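Local coordinates for restriction endonuclease EcoP15I, modification subunit (Escherichia coli, PDB 4ZCF), which methylates the N6 of adenine in one strand of the site 5'-CAGCAG-3', using S-adenosyl-L-methionine, and joins the Res subunit for DNA restriction, at residues Gln206-Cys211 with Tyr243-Thr248; Val117-Ile122 with Thr194-Ile199; Val608-Ser613 with Leu638-Arg643. All coordinates share one frame; numbering follows the deposited sequence.

Contact 1 of 3, residues Gln206-Cys211 with Tyr243-Thr248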
# COMPACT_ATOMS: atom_id res chain seq x y z
N GLN A 206 -3.42 15.04 0.88
CA GLN A 206 -2.12 15.13 0.18
C GLN A 206 -1.18 13.98 0.48
O GLN A 206 -0.51 13.50 -0.43
CB GLN A 206 -1.42 16.45 0.49
CG GLN A 206 -2.07 17.66 -0.19
CD GLN A 206 -3.33 18.20 0.47
OE1 GLN A 206 -3.77 17.78 1.56
NE2 GLN A 206 -3.92 19.16 -0.19
N LEU A 207 -1.14 13.51 1.75
CA LEU A 207 -0.32 12.36 2.14
C LEU A 207 -0.91 11.08 1.60
O LEU A 207 -0.18 10.22 1.12
CB LEU A 207 -0.23 12.27 3.66
CG LEU A 207 0.37 11.00 4.29
CD1 LEU A 207 1.90 10.85 3.98
CD2 LEU A 207 0.04 10.96 5.76
N LYS A 208 -2.23 10.94 1.71
CA LYS A 208 -2.97 9.77 1.26
C LYS A 208 -2.77 9.59 -0.23
O LYS A 208 -2.55 8.46 -0.67
CB LYS A 208 -4.47 9.91 1.60
CG LYS A 208 -4.89 9.20 2.87
CD LYS A 208 -4.90 7.65 2.75
CE LYS A 208 -6.13 7.07 2.09
NZ LYS A 208 -6.04 7.13 0.60
N LEU A 209 -2.78 10.72 -0.99
CA LEU A 209 -2.52 10.71 -2.43
C LEU A 209 -1.06 10.38 -2.79
O LEU A 209 -0.85 9.62 -3.74
CB LEU A 209 -3.05 11.97 -3.15
CG LEU A 209 -4.61 12.12 -3.20
CD1 LEU A 209 -5.01 13.23 -4.13
CD2 LEU A 209 -5.29 10.85 -3.66
N VAL A 210 -0.07 10.85 -1.99
CA VAL A 210 1.35 10.50 -2.20
C VAL A 210 1.64 9.05 -1.82
O VAL A 210 2.52 8.43 -2.41
CB VAL A 210 2.36 11.52 -1.62
CG1 VAL A 210 2.64 11.28 -0.15
CG2 VAL A 210 3.66 11.53 -2.40
N CYS A 211 0.88 8.49 -0.86
CA CYS A 211 1.01 7.09 -0.43
C CYS A 211 0.47 6.17 -1.48
O CYS A 211 0.97 5.06 -1.65
CB CYS A 211 0.31 6.86 0.90
SG CYS A 211 1.29 7.34 2.33
N TYR A 243 -5.90 11.46 12.40
CA TYR A 243 -5.90 10.18 11.70
C TYR A 243 -4.61 9.40 11.80
O TYR A 243 -3.59 9.93 12.18
CB TYR A 243 -6.25 10.40 10.20
CG TYR A 243 -7.39 11.36 9.92
CD1 TYR A 243 -8.70 10.90 9.83
CD2 TYR A 243 -7.16 12.72 9.73
CE1 TYR A 243 -9.76 11.78 9.61
CE2 TYR A 243 -8.22 13.61 9.50
CZ TYR A 243 -9.52 13.13 9.42
OH TYR A 243 -10.56 13.99 9.19
N ILE A 244 -4.69 8.14 11.44
CA ILE A 244 -3.60 7.17 11.30
C ILE A 244 -3.88 6.43 9.98
O ILE A 244 -4.81 5.62 9.93
CB ILE A 244 -3.42 6.22 12.53
CG1 ILE A 244 -3.36 7.05 13.87
CG2 ILE A 244 -2.16 5.32 12.34
CD1 ILE A 244 -3.22 6.32 15.21
N ILE A 245 -3.15 6.79 8.90
CA ILE A 245 -3.24 6.14 7.60
C ILE A 245 -2.38 4.85 7.65
O ILE A 245 -1.32 4.86 8.26
CB ILE A 245 -2.96 7.05 6.37
CG1 ILE A 245 -1.49 7.15 6.04
CG2 ILE A 245 -3.62 8.43 6.45
CD1 ILE A 245 -1.27 7.54 4.62
N VAL A 246 -2.88 3.74 7.10
CA VAL A 246 -2.20 2.44 7.16
C VAL A 246 -2.04 1.88 5.73
O VAL A 246 -2.99 1.93 4.95
CB VAL A 246 -2.95 1.45 8.10
CG1 VAL A 246 -2.18 0.16 8.30
CG2 VAL A 246 -3.28 2.08 9.45
N TYR A 247 -0.84 1.43 5.38
CA TYR A 247 -0.54 0.84 4.08
C TYR A 247 0.31 -0.40 4.31
O TYR A 247 0.89 -0.57 5.37
CB TYR A 247 0.20 1.83 3.13
CG TYR A 247 -0.68 2.84 2.42
CD1 TYR A 247 -1.23 3.92 3.11
CD2 TYR A 247 -0.94 2.74 1.06
CE1 TYR A 247 -2.07 4.83 2.48
CE2 TYR A 247 -1.78 3.65 0.41
CZ TYR A 247 -2.33 4.71 1.12
OH TYR A 247 -3.10 5.65 0.50
N THR A 248 0.33 -1.28 3.33
CA THR A 248 1.09 -2.53 3.34
C THR A 248 2.08 -2.49 2.18
O THR A 248 1.92 -1.67 1.28
CB THR A 248 0.12 -3.73 3.34
OG1 THR A 248 0.86 -4.94 3.44
CG2 THR A 248 -0.79 -3.76 2.14

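Contact 2 of 3, residues Val117-Ile122 with Thr194-Ile199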
# COMPACT_ATOMS: atom_id res chain seq x y z
N VAL A 117 11.79 -5.04 8.10
CA VAL A 117 10.91 -4.32 9.04
C VAL A 117 9.47 -4.82 8.92
O VAL A 117 8.94 -4.85 7.81
CB VAL A 117 11.02 -2.77 8.83
CG1 VAL A 117 10.27 -2.00 9.91
CG2 VAL A 117 12.48 -2.33 8.80
N LYS A 118 8.84 -5.22 10.05
CA LYS A 118 7.45 -5.71 10.05
C LYS A 118 6.47 -4.54 10.14
O LYS A 118 5.35 -4.63 9.63
CB LYS A 118 7.19 -6.67 11.22
CG LYS A 118 6.12 -7.73 10.93
CD LYS A 118 5.87 -8.61 12.15
CE LYS A 118 4.96 -9.81 11.92
NZ LYS A 118 3.66 -9.46 11.27
N MET A 119 6.86 -3.46 10.85
CA MET A 119 5.99 -2.31 11.05
C MET A 119 6.77 -1.03 11.13
O MET A 119 7.81 -0.98 11.77
CB MET A 119 5.15 -2.49 12.33
CG MET A 119 3.98 -1.53 12.44
SD MET A 119 3.33 -1.44 14.13
CE MET A 119 2.93 0.23 14.23
N ILE A 120 6.20 0.02 10.55
CA ILE A 120 6.69 1.38 10.63
C ILE A 120 5.58 2.21 11.21
O ILE A 120 4.46 2.18 10.71
CB ILE A 120 7.15 1.95 9.26
CG1 ILE A 120 8.34 1.10 8.66
CG2 ILE A 120 7.48 3.46 9.36
CD1 ILE A 120 8.84 1.59 7.27
N TYR A 121 5.88 2.94 12.30
CA TYR A 121 4.97 3.93 12.87
C TYR A 121 5.72 5.24 12.81
O TYR A 121 6.84 5.30 13.28
CB TYR A 121 4.52 3.65 14.32
CG TYR A 121 3.71 4.82 14.85
CD1 TYR A 121 2.44 5.11 14.32
CD2 TYR A 121 4.27 5.75 15.71
CE1 TYR A 121 1.74 6.25 14.70
CE2 TYR A 121 3.59 6.92 16.06
CZ TYR A 121 2.32 7.14 15.58
OH TYR A 121 1.63 8.27 15.93
N ILE A 122 5.12 6.28 12.26
CA ILE A 122 5.74 7.61 12.22
C ILE A 122 4.77 8.71 12.59
O ILE A 122 3.60 8.65 12.23
CB ILE A 122 6.58 7.96 10.94
CG1 ILE A 122 5.85 7.66 9.63
CG2 ILE A 122 7.98 7.39 10.99
CD1 ILE A 122 6.29 8.63 8.46
N THR A 194 3.78 -3.43 7.22
CA THR A 194 2.86 -2.28 7.23
C THR A 194 3.47 -0.98 7.74
O THR A 194 4.35 -1.00 8.59
CB THR A 194 1.60 -2.58 8.09
OG1 THR A 194 1.97 -3.13 9.35
CG2 THR A 194 0.60 -3.49 7.40
N ILE A 195 2.99 0.14 7.22
CA ILE A 195 3.33 1.48 7.65
C ILE A 195 2.06 2.10 8.25
O ILE A 195 0.98 1.88 7.73
CB ILE A 195 4.00 2.38 6.55
CG1 ILE A 195 4.38 3.78 7.11
CG2 ILE A 195 3.16 2.48 5.27
CD1 ILE A 195 5.43 4.55 6.35
N PHE A 196 2.19 2.84 9.36
CA PHE A 196 1.16 3.61 10.09
C PHE A 196 1.67 5.08 10.14
O PHE A 196 2.83 5.30 10.49
CB PHE A 196 1.02 3.03 11.51
CG PHE A 196 0.30 1.70 11.64
CD1 PHE A 196 0.91 0.52 11.26
CD2 PHE A 196 -0.99 1.64 12.16
CE1 PHE A 196 0.24 -0.71 11.37
CE2 PHE A 196 -1.65 0.41 12.29
CZ PHE A 196 -1.02 -0.76 11.92
N ILE A 197 0.86 6.06 9.68
CA ILE A 197 1.23 7.48 9.62
C ILE A 197 0.19 8.36 10.28
O ILE A 197 -0.92 8.47 9.76
CB ILE A 197 1.57 8.02 8.20
CG1 ILE A 197 2.39 7.01 7.36
CG2 ILE A 197 2.26 9.41 8.28
CD1 ILE A 197 2.57 7.37 5.89
N SER A 198 0.57 9.02 11.39
CA SER A 198 -0.28 9.97 12.12
C SER A 198 -0.29 11.28 11.38
O SER A 198 0.76 11.76 10.97
CB SER A 198 0.27 10.23 13.52
OG SER A 198 -0.04 9.17 14.41
N ILE A 199 -1.49 11.87 11.22
CA ILE A 199 -1.68 13.18 10.60
C ILE A 199 -2.96 13.72 11.09
O ILE A 199 -3.71 12.99 11.70
CB ILE A 199 -1.67 13.25 9.04
CG1 ILE A 199 -2.06 11.94 8.38
CG2 ILE A 199 -0.40 13.96 8.45
CD1 ILE A 199 -3.46 11.77 8.22

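Contact 3 of 3, residues Val608-Ser613 with Leu638-Arg643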
# COMPACT_ATOMS: atom_id res chain seq x y z
N VAL A 608 36.80 -12.35 2.78
CA VAL A 608 37.89 -11.62 3.46
C VAL A 608 37.97 -10.21 2.87
O VAL A 608 38.15 -10.06 1.66
CB VAL A 608 39.27 -12.36 3.45
CG1 VAL A 608 40.30 -11.62 4.31
CG2 VAL A 608 39.15 -13.80 3.91
N VAL A 609 37.74 -9.20 3.71
CA VAL A 609 37.74 -7.77 3.34
C VAL A 609 38.94 -7.07 4.01
O VAL A 609 39.08 -7.13 5.22
CB VAL A 609 36.39 -7.05 3.67
CG1 VAL A 609 36.29 -5.69 2.99
CG2 VAL A 609 35.19 -7.92 3.32
N PHE A 610 39.80 -6.42 3.23
CA PHE A 610 40.97 -5.73 3.79
C PHE A 610 41.07 -4.28 3.32
O PHE A 610 40.66 -3.96 2.20
CB PHE A 610 42.28 -6.52 3.54
CG PHE A 610 42.70 -6.57 2.09
CD1 PHE A 610 42.23 -7.56 1.23
CD2 PHE A 610 43.54 -5.59 1.56
CE1 PHE A 610 42.57 -7.56 -0.12
CE2 PHE A 610 43.90 -5.61 0.21
CZ PHE A 610 43.40 -6.59 -0.62
N TYR A 611 41.62 -3.41 4.16
CA TYR A 611 41.81 -2.00 3.84
C TYR A 611 43.07 -1.78 2.96
O TYR A 611 44.20 -1.87 3.45
CB TYR A 611 41.87 -1.20 5.16
CG TYR A 611 42.02 0.29 5.02
CD1 TYR A 611 41.33 1.00 4.04
CD2 TYR A 611 42.78 1.02 5.93
CE1 TYR A 611 41.45 2.38 3.92
CE2 TYR A 611 42.93 2.40 5.80
CZ TYR A 611 42.25 3.08 4.80
OH TYR A 611 42.35 4.45 4.71
N GLY A 612 42.84 -1.49 1.67
CA GLY A 612 43.83 -1.24 0.62
C GLY A 612 45.04 -0.41 1.01
O GLY A 612 46.17 -0.88 0.86
N SER A 613 44.81 0.81 1.55
CA SER A 613 45.85 1.76 1.99
C SER A 613 46.88 1.17 2.97
O SER A 613 48.04 1.61 2.97
CB SER A 613 45.22 3.00 2.61
OG SER A 613 45.13 4.06 1.67
N LEU A 638 37.36 -19.01 -0.03
CA LEU A 638 37.25 -17.66 0.52
C LEU A 638 37.48 -16.56 -0.52
O LEU A 638 38.55 -16.50 -1.12
CB LEU A 638 38.22 -17.49 1.70
CG LEU A 638 37.88 -18.25 2.98
CD1 LEU A 638 38.55 -19.62 3.02
CD2 LEU A 638 38.27 -17.45 4.20
N ASP A 639 36.47 -15.67 -0.71
CA ASP A 639 36.59 -14.51 -1.60
C ASP A 639 37.40 -13.42 -0.91
O ASP A 639 37.37 -13.32 0.32
CB ASP A 639 35.22 -13.96 -2.03
CG ASP A 639 35.31 -12.99 -3.22
OD1 ASP A 639 35.93 -13.36 -4.25
OD2 ASP A 639 34.75 -11.87 -3.11
N LEU A 640 38.14 -12.62 -1.71
CA LEU A 640 39.01 -11.55 -1.20
C LEU A 640 38.67 -10.19 -1.79
O LEU A 640 38.94 -9.92 -2.96
CB LEU A 640 40.50 -11.93 -1.38
CG LEU A 640 41.54 -10.97 -0.80
CD1 LEU A 640 41.64 -11.09 0.71
CD2 LEU A 640 42.88 -11.17 -1.45
N VAL A 641 38.10 -9.31 -0.95
CA VAL A 641 37.64 -7.97 -1.34
C VAL A 641 38.60 -6.87 -0.87
O VAL A 641 39.16 -6.98 0.23
CB VAL A 641 36.19 -7.77 -0.78
CG1 VAL A 641 35.60 -6.41 -1.16
CG2 VAL A 641 35.26 -8.90 -1.24
N VAL A 642 38.78 -5.81 -1.70
CA VAL A 642 39.55 -4.59 -1.43
C VAL A 642 38.59 -3.42 -1.17
O VAL A 642 37.68 -3.17 -1.98
CB VAL A 642 40.53 -4.14 -2.55
CG1 VAL A 642 41.80 -3.51 -1.95
CG2 VAL A 642 40.87 -5.24 -3.53
N ARG A 643 38.86 -2.63 -0.11
CA ARG A 643 38.06 -1.45 0.19
C ARG A 643 38.94 -0.27 0.59
O ARG A 643 39.78 -0.41 1.48
CB ARG A 643 36.98 -1.77 1.25
CG ARG A 643 35.81 -0.79 1.22
CD ARG A 643 34.59 -1.33 1.93
NE ARG A 643 34.08 -2.52 1.27
CZ ARG A 643 33.41 -3.48 1.88
NH1 ARG A 643 33.19 -3.43 3.19
NH2 ARG A 643 32.98 -4.53 1.19

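Contact 1 of 3, residues Gln206-Cys211 with Tyr243-Thr248
Tyr247 sets CG beside its backbone N, anti to the carbonyl carbon (chi1 -80°), which brings its ring under Cys211 CB, and Cys211 chi1 (-82°) carries SG over the same face toward Ile245 CD1. Cys211 CB does the touching, a CH-pi contact 3.7 Å from the Tyr247 ring centroid and displaced toward the rim; SG stands farther out above the ring in a sulfur-aromatic contact. That sulfur also meets Ile245, whose CD1 lies 3.4 Å from Cys211 SG and 3.8 Å from Leu207 CD2. Ile245 and Lys208 pass in opposite directions, with Ile245 CG2 3.9 Å from Lys208 CG. The contact seats helix 204-215 on the sheet of the Rossmann-like methyltransferase domain; the axes of 206-211 and 243-248 run within 3° of parallel, 10.2 Å apart at closest approach. Lys208 bends at three successive torsions, with CD near the edge of the phenol and NZ curling back to give Tyr247 OH a weak hydrogen bond of 3.3 Å. Tyr247 OH has its stronger partner in Asp212 OD1, to which Lys208 NZ also forms a long, weak ion pair; the carboxylate may thus help hold the ammonium of Lys208, a buried residue, beside the phenol.

Contact 2 of 3, residues Val117-Ile122 with Thr194-Ile199
Phe196 gives up the most surface. Its CG sits beside its own backbone N, turning one edge of the ring toward Ile120 O, near the ring plane. The Met119 and Phe196 side chains cross at about a right angle; Met119 CE lies 3.6 Å from Phe196 CD1, and Met119 SD stands oblique to the ring, 4.8 Å from the Phe196 centroid, in a Met-aromatic contact. Two residues on, on the same face, Tyr121 brings the edge of its phenol to Phe196 CB, and Leu426 and Ala430 of helix 420-430 pack on the Phe196 side chain. The backbone is gripped as well: Phe196 N donates to Ile120 O at 2.7 Å, almost along the C=O axis, while Phe196 O receives Ile122 N at 3.1 Å in the carbonyl plane. These strands are neighbouring parallel members of the central Rossmann-like sheet, joined by a long beta-alpha-beta connection, and Ile122 leads into the Asp-Pro-Pro-Tyr signature at 123-126, predicted to bind S-adenosylmethionine. On the face away from Phe196, Ile122 lies side by side with Ile197, CD1 to Ile197 CG2 4.1 Å. Ile120 crosses Ile195 obliquely, its CG2 3.8 Å from Ile195 CD1; helix 204-215 covers this face through Leu207 on Ile197 and Phe215 on Ile195. Toward the C-terminal strand ends Tyr121 OH and Ser198 OG share a hydrogen bond of 2.4 Å, and Ser198 also touches Tyr126.

Contact 3 of 3, residues Val608-Ser613 with Leu638-Arg643
Five backbone hydrogen bonds join the parallel strands, alternating in direction. Val608 N donates to Asp639 O at 2.7 Å, and Val608 O takes Val641 N at the same distance in a nearly straight bond (167°). Further along, Phe610 N reaches Val641 O at 3.1 Å and Arg643 N reaches Phe610 O at 3.2 Å. The last bond, from Gly612 N to Arg643 O at 3.3 Å, is less regular, its donor 44° above the carbonyl plane as the chain leaves the strand; the same oxygen meets the Tyr611 ring at its edge. Arg643 bends at chi3 so that its guanidinium lies flat against Val609 CG1, which sits over the centre of the group, 3.8 Å from Arg643 CZ. The charge is met by a salt bridge from Arg643 NH1 to Asp553, and Trp549 adds a cation-pi contact. Phe610 takes the crowded first torsion (chi1 68°), bringing its ring across Leu640, CD1 to Leu640 CD1 3.6 Å, and alongside Val642. Phe757 of the Res subunit packs on Leu640 and Val642, and Lys759 NZ of that subunit hydrogen-bonds to Ser613 O. Strand 607-611 lies between strand 577-580, which bonds the Val609 backbone through Leu578 and Leu580, and strand 639-643, outermost within this chain, to which helix 618-629 links it in a beta-alpha-beta crossover, packing against Val608, Phe610 and Leu640.

In the fold
Contacts 1 and 2 belong to the methyltransferase domain, their centres about 10 Å apart, and share one mixed sheet: strand 117-122 pairs with 193-199, which on its other side pairs antiparallel with 241-248. Contact 2 closes before contact 1 opens, and strand 193-199 is followed by helix 204-215. The two touch directly, Leu207 packing on Ile199 and the strands probably hydrogen-bonding from Ile197 N to Ile245 O. Contact 3 comes last along the chain, in a separate five-stranded C-terminal sheet, its centre about 38 Å from that of contact 2 and 44 Å from that of contact 1. The methyltransferase sheet is thus separate from the C-terminal sheet, whose edge meets the Res subunit.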